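Local coordinates for methane monooxygenase regulatory protein B (Methylococcus capsulatus, PDB 4GAM) that binds the hydroxylase component of soluble methane monooxygenase as its regulatory subunit and probably helps control substrate access to the active site, at residues Thr50-Ile55 / Glu91-Leu96. Residues are numbered along the deposited sequence.
Sequences TFIEEI and EISELL
Two helical segments, 50-55 and 91-96, cross almost at right angles: their axes come within 11.0 Å at 95°, burying 340 Å² in all. T50 to E53 are alpha-helical (phi/psi near -70/-40°), with E54 N to T50 O and I55 N to F51 O at 3.0 Å; L95 N to E91 O is 3.1 Å, L96 N to I92 O 2.8 Å. The register pairs F51 with I92 (CA-CA 6.7 Å) and T50 with L96 (8.4 Å). T50 CG2 lies 3.7 Å from L95 CD2 (L95 chi1 t, chi2 87°), while T50 OG1 hydrogen-bonds D46 O. F51 leaves sideways, chi1 141°; its CD1 is 4.1 Å from CD1 of I92 (mt), and V87 touches both side chains. At E54 (phi/psi -118/-3°, pi-type turn 52-55), OE2 rests 3.7 Å from L95 CD1 in van der Waals contact; OE1 hydrogen-bonds a polar side chain of the hydroxylase beta chain, and OE2 makes a long, weak ion pair with a basic one. I55 (mt) meets three partners: CD1 is 3.8 Å from L95 CD2 and 4.2 Å from I92 CG1, CG2 3.5 Å from E91 OE2. No hydrogen bond links the segments; the F51-I92, I55-I92 and I55-L95 contacts make this a near-orthogonal, largely apolar helix-helix packing, joining helices 46-63 and 89-96 of the MmoB/DmpM fold at the interface with the hydroxylase, where E54 meets the beta chain and T50 the alpha chain.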
# COMPACT_ATOMS: atom_id res chain seq x y z
N THR D 50 15.26 -7.00 10.84
CA THR D 50 15.49 -6.22 12.05
C THR D 50 15.20 -7.04 13.31
O THR D 50 15.96 -6.98 14.27
CB THR D 50 14.60 -4.96 12.07
OG1 THR D 50 14.63 -4.33 10.79
CG2 THR D 50 15.09 -3.98 13.12
N PHE D 51 14.11 -7.79 13.28
CA PHE D 51 13.75 -8.65 14.41
C PHE D 51 14.72 -9.82 14.54
O PHE D 51 15.05 -10.25 15.64
CB PHE D 51 12.30 -9.13 14.27
CG PHE D 51 12.08 -10.56 14.69
CD1 PHE D 51 11.97 -10.90 16.04
CD2 PHE D 51 11.96 -11.56 13.74
CE1 PHE D 51 11.76 -12.22 16.42
CE2 PHE D 51 11.75 -12.88 14.12
CZ PHE D 51 11.65 -13.21 15.46
N ILE D 52 15.19 -10.33 13.40
CA ILE D 52 16.15 -11.42 13.38
C ILE D 52 17.53 -10.96 13.87
O ILE D 52 18.16 -11.62 14.70
CB ILE D 52 16.27 -12.04 11.97
CG1 ILE D 52 15.03 -12.88 11.65
CG2 ILE D 52 17.51 -12.91 11.84
CD1 ILE D 52 15.11 -13.58 10.33
N GLU D 53 17.97 -9.82 13.37
CA GLU D 53 19.29 -9.29 13.69
C GLU D 53 19.40 -8.77 15.12
O GLU D 53 20.45 -8.91 15.76
CB GLU D 53 19.64 -8.17 12.70
CG GLU D 53 20.99 -7.50 12.93
CD GLU D 53 21.28 -6.42 11.90
OE1 GLU D 53 20.43 -5.52 11.72
OE2 GLU D 53 22.36 -6.47 11.27
N GLU D 54 18.32 -8.20 15.64
CA GLU D 54 18.39 -7.44 16.89
C GLU D 54 17.53 -7.99 18.03
O GLU D 54 17.55 -7.46 19.14
CB GLU D 54 18.03 -5.97 16.62
CG GLU D 54 18.82 -5.35 15.47
CD GLU D 54 18.26 -4.01 15.02
OE1 GLU D 54 18.37 -3.70 13.81
OE2 GLU D 54 17.71 -3.27 15.86
N ILE D 55 16.77 -9.05 17.77
CA ILE D 55 15.96 -9.68 18.81
C ILE D 55 16.15 -11.19 18.83
O ILE D 55 16.47 -11.77 19.87
CB ILE D 55 14.45 -9.34 18.67
CG1 ILE D 55 14.22 -7.83 18.73
CG2 ILE D 55 13.65 -10.04 19.76
CD1 ILE D 55 12.76 -7.43 18.73
N GLU D 91 7.29 -6.12 21.67
CA GLU D 91 8.73 -5.94 21.73
C GLU D 91 9.22 -5.42 20.38
O GLU D 91 10.04 -4.50 20.32
CB GLU D 91 9.39 -7.29 22.05
CG GLU D 91 10.79 -7.21 22.63
CD GLU D 91 11.35 -8.59 22.95
OE1 GLU D 91 12.03 -8.72 23.99
OE2 GLU D 91 11.12 -9.53 22.17
N ILE D 92 8.71 -6.01 19.30
CA ILE D 92 9.00 -5.56 17.95
C ILE D 92 8.48 -4.15 17.72
O ILE D 92 9.18 -3.30 17.17
CB ILE D 92 8.34 -6.48 16.89
CG1 ILE D 92 8.98 -7.87 16.92
CG2 ILE D 92 8.46 -5.88 15.50
CD1 ILE D 92 8.37 -8.84 15.92
N SER D 93 7.24 -3.92 18.16
CA SER D 93 6.59 -2.62 18.01
C SER D 93 7.44 -1.51 18.60
O SER D 93 7.57 -0.43 18.02
CB SER D 93 5.21 -2.64 18.67
OG SER D 93 4.55 -1.40 18.52
N GLU D 94 8.02 -1.78 19.76
CA GLU D 94 8.89 -0.83 20.45
C GLU D 94 10.17 -0.59 19.63
O GLU D 94 10.63 0.54 19.49
CB GLU D 94 9.26 -1.39 21.83
CG GLU D 94 9.91 -0.39 22.76
CD GLU D 94 8.90 0.40 23.56
OE1 GLU D 94 8.25 1.30 22.99
OE2 GLU D 94 8.76 0.12 24.77
N LEU D 95 10.71 -1.68 19.09
CA LEU D 95 11.96 -1.63 18.33
C LEU D 95 11.81 -0.88 17.01
O LEU D 95 12.75 -0.22 16.56
CB LEU D 95 12.46 -3.05 18.05
CG LEU D 95 13.82 -3.23 17.36
CD1 LEU D 95 14.95 -3.25 18.38
CD2 LEU D 95 13.83 -4.49 16.51
N LEU D 96 10.64 -0.99 16.39
CA LEU D 96 10.38 -0.32 15.11
C LEU D 96 9.98 1.14 15.30
O LEU D 96 10.16 1.97 14.41
CB LEU D 96 9.29 -1.05 14.33
CG LEU D 96 9.50 -2.51 13.91
CD1 LEU D 96 8.30 -3.02 13.11
CD2 LEU D 96 10.78 -2.67 13.11